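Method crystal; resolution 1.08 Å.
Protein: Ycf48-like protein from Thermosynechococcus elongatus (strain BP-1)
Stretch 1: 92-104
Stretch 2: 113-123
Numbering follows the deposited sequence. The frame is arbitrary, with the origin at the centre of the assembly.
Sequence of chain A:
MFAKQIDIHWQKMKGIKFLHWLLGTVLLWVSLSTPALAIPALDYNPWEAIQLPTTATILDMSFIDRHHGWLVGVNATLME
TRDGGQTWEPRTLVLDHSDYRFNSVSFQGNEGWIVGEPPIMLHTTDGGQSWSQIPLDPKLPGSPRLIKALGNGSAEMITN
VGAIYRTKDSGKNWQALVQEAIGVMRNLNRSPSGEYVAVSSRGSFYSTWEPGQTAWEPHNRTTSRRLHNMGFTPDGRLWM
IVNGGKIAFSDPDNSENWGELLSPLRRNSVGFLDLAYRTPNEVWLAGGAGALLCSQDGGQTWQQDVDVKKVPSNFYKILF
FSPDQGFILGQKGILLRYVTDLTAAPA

Stretch 1 92-104: TLVLDHSDYRFNS
Stretch 2, residues 113-123: WIVGEPPIMLH

Residues 92-104 of the Ycf48-like protein run as an irregular loop into a strand that begins at Arg-101, which pairs antiparallel with strand 113-117; the latter turns back through Pro-118 and Pro-119, with a cis peptide bond before Pro-118, into strand 120-123. The axes of strands 101-104 and 113-117 approach to 4.5 Å, with 128° between their N-to-C directions. Arg-101 faces Glu-117 as a hydrogen-bonded pair (CA to CA 5.3 Å): Arg-101 N donates to Glu-117 O at 2.8 Å, and Glu-117 N returns a bond to Arg-101 O at 3.0 Å. Phe-102 and Gly-116 form the next, non-hydrogen-bonded pair, their CA atoms just 4.2 Å apart. This closeness suits glycine, because an ideal CB on Gly-116 would lie 2.3 Å from Arg-101 O.

A beta bulge then shifts the register by one. Asn-103 (phi/psi -85/-26) leaves the extended conformation, so that Val-115 O receives Asn-103 N at 2.9 Å and, weakly, Ser-104 N at 3.4 Å. Extended geometry resumes at Ser-104 (-156/137), which pairs with Val-115 through Val-115 N to Ser-104 O, 3.0 Å. In the hairpin, Gly-116 and Ile-120 exchange backbone hydrogen bonds, as do Ile-114 and Leu-122.

Phe-102, chi1 m and chi2 -24°, lays its ring among aliphatic groups. Ile-114 (m, t) places CG2 over one face, 4.1 Å from the ring centroid; Ile-120 CG2 meets the edge, 4.1 Å from Phe-102 CE1, and Leu-122 CD1 reaches Phe-102 CZ at 3.9 Å. Tyr-100, chi1 m and chi2 -78°, has CB sideways, but the ring end comes nearer the hairpin. Ile-120 (t, t) spans both rings: its CD1 sits almost on the Tyr-100 ring normal, 3.7 Å from the centroid, while its CG2 lies 3.6 Å from Tyr-100 CD1. Pro-118 O approaches the tyrosine edge, 3.3 Å from Tyr-100 CD1. The phenol is held at its far end: Tyr-100 OH donates to Asp-96 OD1 at 2.6 Å, with Asp-96 chi1 p, and accepts from a water (2.9 Å to Tyr-100 OH) that also donates to Pro-119 O at 2.9 Å.

Leu-93 and Leu-95, both m, t, extend this apolar cluster: Leu-93 CD1 touches Leu-122 CD1 at 3.6 Å, and Leu-95 CD1 lies 4.1 Å from Ile-120 CD1. Leu-122, also m, t, places CD1 within reach of both Leu-93 CD1 and Phe-102 CZ. His-97 adopts p, with ND1 accepting from Asp-99 N at 2.9 Å and the ring edge against Pro-118, His-97 CE1 to Pro-118 CG 4.2 Å.

On the other sheet face, Arg-101 is extended (t, t, t; chi4 85°), and Glu-117 takes p, t with chi3 -99°, bringing Glu-117 OE2 to Asn-103 ND2 at 3.1 Å. Asn-103 (m, chi2 -35°) also accepts a weak bond from Arg-101 NE at its OD1, 3.0 Å. Arg-101 NE and Glu-117 OE2, 4.4 Å apart, are beyond a salt bridge. Ser-104 (t) and Val-115 (m) share this face, Ser-104 CB lying 3.9 Å from Val-115 CG2.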

ATOM      1  N   THR A  92       4.161  21.672   5.347  1.00 14.04           N
ATOM      2  CA  THR A  92       2.954  22.138   4.671  1.00 14.68           C
ATOM      3  C   THR A  92       3.388  22.864   3.424  1.00 14.06           C
ATOM      4  O   THR A  92       4.019  23.915   3.502  1.00 17.21           O
ATOM      5  CB  THR A  92       2.160  23.093   5.564  1.00 16.41           C
ATOM      6  OG1 THR A  92       1.845  22.428   6.781  1.00 17.15           O
ATOM      7  CG2 THR A  92       0.861  23.520   4.869  1.00 18.58           C
ATOM      8  N   LEU A  93       3.098  22.332   2.267  1.00 13.06           N
ATOM      9  CA  LEU A  93       3.407  23.056   1.043  1.00 13.84           C
ATOM     10  C   LEU A  93       2.355  24.123   0.786  1.00 13.72           C
ATOM     11  O   LEU A  93       1.162  23.931   1.045  1.00 15.00           O
ATOM     12  CB  LEU A  93       3.504  22.089  -0.119  1.00 15.91           C
ATOM     13  CG  LEU A  93       4.718  21.123  -0.065  1.00 18.18           C
ATOM     14  CD1 LEU A  93       4.502  20.012  -1.075  1.00 20.39           C
ATOM     15  CD2 LEU A  93       6.033  21.865  -0.296  1.00 20.91           C
ATOM     16  N   VAL A  94       2.808  25.258   0.263  1.00 13.64           N
ATOM     17  CA  VAL A  94       1.901  26.350  -0.027  1.00 13.39           C
ATOM     18  C   VAL A  94       1.352  26.074  -1.422  1.00 14.37           C
ATOM     19  O   VAL A  94       1.865  26.541  -2.437  1.00 18.46           O
ATOM     20  CB  VAL A  94       2.559  27.721   0.118  1.00 15.10           C
ATOM     21  CG1 VAL A  94       1.528  28.820  -0.233  1.00 18.00           C
ATOM     22  CG2 VAL A  94       3.055  27.938   1.515  1.00 14.95           C
ATOM     23  N   LEU A  95       0.298  25.297  -1.469  1.00 14.59           N
ATOM     24  CA  LEU A  95      -0.417  24.897  -2.673  1.00 15.29           C
ATOM     25  C   LEU A  95      -1.631  25.792  -2.843  1.00 17.94           C
ATOM     26  O   LEU A  95      -1.920  26.662  -2.017  1.00 19.48           O
ATOM     27  CB  LEU A  95      -0.869  23.436  -2.574  1.00 16.67           C
ATOM     28  CG  LEU A  95       0.229  22.443  -2.302  1.00 18.85           C
ATOM     29  CD1 LEU A  95      -0.323  21.049  -1.986  1.00 20.12           C
ATOM     30  CD2 LEU A  95       1.168  22.356  -3.519  1.00 22.72           C
ATOM     31  N   ASP A  96      -2.363  25.595  -3.938  1.00 18.45           N
ATOM     32  CA  ASP A  96      -3.573  26.407  -4.108  1.00 20.61           C
ATOM     33  C   ASP A  96      -4.669  26.088  -3.077  1.00 20.46           C
ATOM     34  O   ASP A  96      -5.466  26.969  -2.740  1.00 22.27           O
ATOM     35  CB  ASP A  96      -4.075  26.370  -5.543  1.00 24.50           C
ATOM     36  CG  ASP A  96      -4.408  24.998  -6.023  1.00 27.01           C
ATOM     37  OD1 ASP A  96      -3.839  23.994  -5.551  1.00 25.72           O
ATOM     38  OD2 ASP A  96      -5.238  24.938  -6.948  1.00 31.80           O
ATOM     39  N   HIS A  97      -4.733  24.861  -2.581  1.00 20.25           N
ATOM     40  CA  HIS A  97      -5.663  24.517  -1.515  1.00 20.63           C
ATOM     41  C   HIS A  97      -5.072  23.306  -0.826  1.00 18.16           C
ATOM     42  O   HIS A  97      -4.095  22.732  -1.297  1.00 18.85           O
ATOM     43  CB  HIS A  97      -7.080  24.258  -2.053  1.00 22.15           C
ATOM     44  CG  HIS A  97      -7.170  23.103  -3.008  1.00 20.56           C
ATOM     45  ND1 HIS A  97      -7.262  21.794  -2.588  1.00 22.28           N
ATOM     46  CD2 HIS A  97      -7.259  23.073  -4.362  1.00 22.55           C
ATOM     47  CE1 HIS A  97      -7.354  21.003  -3.648  1.00 22.30           C
ATOM     48  NE2 HIS A  97      -7.342  21.755  -4.735  1.00 22.73           N
ATOM     49  N   SER A  98      -5.682  22.889   0.281  1.00 18.61           N
ATOM     50  CA  SER A  98      -5.204  21.723   1.013  1.00 18.01           C
ATOM     51  C   SER A  98      -6.171  20.558   0.983  1.00 17.99           C
ATOM     52  O   SER A  98      -6.030  19.643   1.792  1.00 23.68           O
ATOM     53  CB  SER A  98      -4.907  22.054   2.462  1.00 19.00           C
ATOM     54  OG  SER A  98      -6.090  22.492   3.104  1.00 21.94           O
ATOM     55  N   ASP A  99      -7.133  20.551   0.076  1.00 18.19           N
ATOM     56  CA  ASP A  99      -8.072  19.438   0.014  1.00 20.18           C
ATOM     57  C   ASP A  99      -7.526  18.197  -0.701  1.00 20.62           C
ATOM     58  O   ASP A  99      -8.153  17.120  -0.683  1.00 22.34           O
ATOM     59  CB  ASP A  99      -9.416  19.924  -0.530  1.00 25.48           C
ATOM     60  CG  ASP A  99     -10.075  20.892   0.399  1.00 31.22           C
ATOM     61  OD1 ASP A  99     -10.086  20.621   1.618  1.00 33.20           O
ATOM     62  OD2 ASP A  99     -10.552  21.939  -0.066  1.00 36.07           O
ATOM     63  N   TYR A 100      -6.311  18.236  -1.208  1.00 17.08           N
ATOM     64  CA  TYR A 100      -5.746  17.113  -1.946  1.00 15.55           C
ATOM     65  C   TYR A 100      -5.599  15.875  -1.076  1.00 13.43           C
ATOM     66  O   TYR A 100      -5.160  15.935   0.073  1.00 16.60           O
ATOM     67  CB  TYR A 100      -4.371  17.493  -2.471  1.00 16.04           C
ATOM     68  CG  TYR A 100      -4.391  18.631  -3.471  1.00 15.33           C
ATOM     69  CD1 TYR A 100      -4.767  18.374  -4.776  1.00 15.11           C
ATOM     70  CD2 TYR A 100      -3.991  19.918  -3.129  1.00 16.80           C
ATOM     71  CE1 TYR A 100      -4.757  19.394  -5.756  1.00 15.58           C
ATOM     72  CE2 TYR A 100      -3.972  20.928  -4.095  1.00 17.19           C
ATOM     73  CZ  TYR A 100      -4.355  20.657  -5.411  1.00 16.45           C
ATOM     74  OH  TYR A 100      -4.381  21.608  -6.393  1.00 19.91           O
ATOM     75  N   ARG A 101      -5.979  14.752  -1.638  1.00 13.75           N
ATOM     76  CA  ARG A 101      -5.707  13.450  -1.047  1.00 13.00           C
ATOM     77  C   ARG A 101      -4.420  12.968  -1.683  1.00 11.86           C
ATOM     78  O   ARG A 101      -4.413  12.608  -2.863  1.00 14.31           O
ATOM     79  CB  ARG A 101      -6.869  12.535  -1.385  1.00 15.69           C
ATOM     80  CG  ARG A 101      -6.723  11.153  -0.870  1.00 17.15           C
ATOM     81  CD  ARG A 101      -7.859  10.286  -1.433  1.00 19.32           C
ATOM     82  NE  ARG A 101      -7.730   8.889  -1.063  1.00 22.06           N
ATOM     83  CZ  ARG A 101      -8.169   8.348   0.073  1.00 23.28           C
ATOM     84  NH1 ARG A 101      -8.840   9.063   0.990  1.00 23.47           N
ATOM     85  NH2 ARG A 101      -7.974   7.052   0.281  1.00 25.47           N
ATOM     86  N   PHE A 102      -3.301  12.979  -0.928  1.00 11.10           N
ATOM     87  CA  PHE A 102      -2.041  12.469  -1.448  1.00 11.24           C
ATOM     88  C   PHE A 102      -2.059  10.960  -1.287  1.00 11.38           C
ATOM     89  O   PHE A 102      -1.970  10.447  -0.171  1.00 12.79           O
ATOM     90  CB  PHE A 102      -0.849  13.075  -0.719  1.00 11.65           C
ATOM     91  CG  PHE A 102      -0.595  14.544  -0.964  1.00 10.85           C
ATOM     92  CD1 PHE A 102      -1.008  15.229  -2.082  1.00 14.36           C
ATOM     93  CD2 PHE A 102       0.173  15.240  -0.039  1.00 13.79           C
ATOM     94  CE1 PHE A 102      -0.688  16.577  -2.249  1.00 15.31           C
ATOM     95  CE2 PHE A 102       0.525  16.545  -0.235  1.00 14.67           C
ATOM     96  CZ  PHE A 102       0.056  17.219  -1.334  1.00 14.00           C
ATOM     97  N   ASN A 103      -2.239  10.261  -2.408  1.00 11.92           N
ATOM     98  CA  ASN A 103      -2.504   8.841  -2.467  1.00 13.07           C
ATOM     99  C   ASN A 103      -1.224   8.008  -2.442  1.00 10.17           C
ATOM    100  O   ASN A 103      -1.274   6.832  -2.077  1.00 11.59           O
ATOM    101  CB  ASN A 103      -3.264   8.530  -3.829  1.00 15.49           C
ATOM    102  CG  ASN A 103      -4.651   8.926  -3.853  1.00 17.28           C
ATOM    103  OD1 ASN A 103      -5.357   8.861  -2.857  1.00 19.68           O
ATOM    104  ND2 ASN A 103      -5.091   9.288  -5.034  1.00 16.55           N
ATOM    105  N   SER A 104      -0.103   8.573  -2.904  1.00  9.49           N
ATOM    106  CA  SER A 104       1.060   7.756  -3.217  1.00  9.17           C
ATOM    107  C   SER A 104       2.291   8.629  -3.141  1.00  8.42           C
ATOM    108  O   SER A 104       2.286   9.754  -3.642  1.00  9.52           O
ATOM    109  CB  SER A 104       0.882   7.163  -4.601  1.00  9.61           C
ATOM    110  OG  SER A 104       1.973   6.410  -5.069  1.00  9.89           O
ATOM    111  N   TRP A 113       8.488  11.409  -5.756  1.00  8.48           N
ATOM    112  CA  TRP A 113       7.266  11.790  -6.442  1.00  8.73           C
ATOM    113  C   TRP A 113       6.090  11.604  -5.494  1.00  8.42           C
ATOM    114  O   TRP A 113       6.061  10.634  -4.725  1.00  8.99           O
ATOM    115  CB  TRP A 113       7.022  10.876  -7.647  1.00  9.75           C
ATOM    116  CG  TRP A 113       8.151  10.754  -8.616  1.00  9.27           C
ATOM    117  CD1 TRP A 113       9.287  10.020  -8.463  1.00 10.34           C
ATOM    118  CD2 TRP A 113       8.252  11.379  -9.891  1.00  9.92           C
ATOM    119  NE1 TRP A 113      10.092  10.137  -9.585  1.00 11.09           N
ATOM    120  CE2 TRP A 113       9.474  10.965 -10.471  1.00 10.93           C
ATOM    121  CE3 TRP A 113       7.403  12.223 -10.618  1.00 12.21           C
ATOM    122  CZ2 TRP A 113       9.869  11.378 -11.752  1.00 13.62           C
ATOM    123  CZ3 TRP A 113       7.805  12.652 -11.889  1.00 15.16           C
ATOM    124  CH2 TRP A 113       9.017  12.211 -12.429  1.00 14.45           C
ATOM    125  N   ILE A 114       5.123  12.507  -5.567  1.00  8.80           N
ATOM    126  CA  ILE A 114       3.844  12.374  -4.858  1.00  9.20           C
ATOM    127  C   ILE A 114       2.746  12.606  -5.879  1.00  9.27           C
ATOM    128  O   ILE A 114       2.843  13.532  -6.689  1.00  9.69           O
ATOM    129  CB  ILE A 114       3.715  13.424  -3.735  1.00  9.41           C
ATOM    130  CG1 ILE A 114       4.791  13.196  -2.663  1.00 10.21           C
ATOM    131  CG2 ILE A 114       2.316  13.372  -3.111  1.00 11.67           C
ATOM    132  CD1 ILE A 114       4.939  14.385  -1.710  1.00 12.13           C
ATOM    133  N   VAL A 115       1.683  11.795  -5.822  1.00  8.86           N
ATOM    134  CA  VAL A 115       0.503  12.091  -6.620  1.00  9.36           C
ATOM    135  C   VAL A 115      -0.742  12.029  -5.761  1.00  9.87           C
ATOM    136  O   VAL A 115      -0.796  11.358  -4.727  1.00 11.18           O
ATOM    137  CB  VAL A 115       0.358  11.183  -7.859  1.00 10.01           C
ATOM    138  CG1 VAL A 115       1.524  11.370  -8.796  1.00 11.52           C
ATOM    139  CG2 VAL A 115       0.198   9.698  -7.474  1.00 10.86           C
ATOM    140  N   GLY A 116      -1.781  12.703  -6.239  1.00 10.40           N
ATOM    141  CA  GLY A 116      -3.021  12.729  -5.512  1.00 13.26           C
ATOM    142  C   GLY A 116      -4.187  13.193  -6.340  1.00 12.01           C
ATOM    143  O   GLY A 116      -4.086  13.429  -7.553  1.00 12.10           O
ATOM    144  N   GLU A 117      -5.307  13.317  -5.641  1.00 12.79           N
ATOM    145  CA  GLU A 117      -6.598  13.701  -6.225  1.00 14.10           C
ATOM    146  C   GLU A 117      -7.211  14.831  -5.404  1.00 15.12           C
ATOM    147  O   GLU A 117      -7.120  14.804  -4.177  1.00 16.87           O
ATOM    148  CB  GLU A 117      -7.548  12.512  -6.256  1.00 16.56           C
ATOM    149  CG  GLU A 117      -7.861  11.920  -4.958  1.00 20.44           C
ATOM    150  CD  GLU A 117      -8.700  10.681  -5.118  1.00 22.69           C
ATOM    151  OE1 GLU A 117      -9.932  10.794  -4.954  1.00 26.49           O
ATOM    152  OE2 GLU A 117      -8.110   9.602  -5.410  1.00 22.76           O
ATOM    153  N   PRO A 118      -7.827  15.847  -6.040  1.00 15.68           N
ATOM    154  CA  PRO A 118      -7.883  16.051  -7.481  1.00 16.40           C
ATOM    155  C   PRO A 118      -6.470  16.166  -8.053  1.00 14.22           C
ATOM    156  O   PRO A 118      -5.501  16.369  -7.294  1.00 14.90           O
ATOM    157  CB  PRO A 118      -8.685  17.362  -7.612  1.00 18.76           C
ATOM    158  CG  PRO A 118      -8.435  18.057  -6.372  1.00 21.47           C
ATOM    159  CD  PRO A 118      -8.383  16.991  -5.303  1.00 18.33           C
ATOM    160  N   PRO A 119      -6.328  16.017  -9.370  1.00 14.33           N
ATOM    161  CA  PRO A 119      -5.021  15.706  -9.943  1.00 13.15           C
ATOM    162  C   PRO A 119      -3.931  16.638  -9.481  1.00 12.60           C
ATOM    163  O   PRO A 119      -3.997  17.865  -9.666  1.00 14.25           O
ATOM    164  CB  PRO A 119      -5.287  15.783 -11.449  1.00 15.10           C
ATOM    165  CG  PRO A 119      -6.731  15.350 -11.567  1.00 16.44           C
ATOM    166  CD  PRO A 119      -7.417  15.953 -10.371  1.00 16.32           C
ATOM    167  N   ILE A 120      -2.877  16.042  -8.921  1.00 11.47           N
ATOM    168  CA  ILE A 120      -1.688  16.774  -8.516  1.00 11.35           C
ATOM    169  C   ILE A 120      -0.525  15.805  -8.585  1.00 10.81           C
ATOM    170  O   ILE A 120      -0.646  14.615  -8.267  1.00 10.50           O
ATOM    171  CB  ILE A 120      -1.839  17.390  -7.100  1.00 12.07           C
ATOM    172  CG1 ILE A 120      -0.621  18.247  -6.731  1.00 13.28           C
ATOM    173  CG2 ILE A 120      -2.156  16.329  -6.047  1.00 13.03           C
ATOM    174  CD1 ILE A 120      -0.880  19.206  -5.589  1.00 15.59           C
ATOM    175  N   MET A 121       0.623  16.365  -8.977  1.00 10.68           N
ATOM    176  CA  MET A 121       1.893  15.649  -8.982  1.00 10.89           C
ATOM    177  C   MET A 121       2.975  16.591  -8.473  1.00 10.56           C
ATOM    178  O   MET A 121       3.114  17.711  -8.968  1.00 11.53           O
ATOM    179  CB  MET A 121       2.234  15.154 -10.391  1.00 11.75           C
ATOM    180  CG  MET A 121       3.604  14.471 -10.472  1.00 13.24           C
ATOM    181  SD  MET A 121       3.976  13.780 -12.072  1.00 14.42           S
ATOM    182  CE  MET A 121       2.836  12.421 -12.108  1.00 16.00           C
ATOM    183  N   LEU A 122       3.739  16.100  -7.509  1.00 10.52           N
ATOM    184  CA  LEU A 122       4.880  16.813  -6.953  1.00 10.57           C
ATOM    185  C   LEU A 122       6.132  15.975  -7.169  1.00  9.77           C
ATOM    186  O   LEU A 122       6.095  14.729  -7.184  1.00 10.17           O
ATOM    187  CB  LEU A 122       4.689  17.012  -5.457  1.00 11.81           C
ATOM    188  CG  LEU A 122       3.387  17.690  -5.032  1.00 13.10           C
ATOM    189  CD1 LEU A 122       3.253  17.707  -3.521  1.00 17.00           C
ATOM    190  CD2 LEU A 122       3.265  19.074  -5.589  1.00 16.72           C
ATOM    191  N   HIS A 123       7.262  16.662  -7.312  1.00 10.55           N
ATOM    192  CA  HIS A 123       8.520  16.024  -7.630  1.00 10.39           C
ATOM    193  C   HIS A 123       9.644  16.710  -6.882  1.00 10.31           C
ATOM    194  O   HIS A 123       9.667  17.944  -6.730  1.00 11.89           O
ATOM    195  CB  HIS A 123       8.724  16.102  -9.157  1.00 11.64           C
ATOM    196  CG  HIS A 123      10.002  15.500  -9.663  1.00 12.04           C
ATOM    197  ND1 HIS A 123      10.943  16.246 -10.326  1.00 15.16           N
ATOM    198  CD2 HIS A 123      10.457  14.235  -9.669  1.00 12.46           C
ATOM    199  CE1 HIS A 123      11.934  15.463 -10.715  1.00 14.60           C
ATOM    200  NE2 HIS A 123      11.676  14.234 -10.311  1.00 13.06           N
TER
HETATM  201  O   HOH W   1      -9.591  14.741  -2.775  1.00 31.53           O
HETATM  202  O   HOH W   2      -3.131  20.474  -8.734  1.00 25.06           O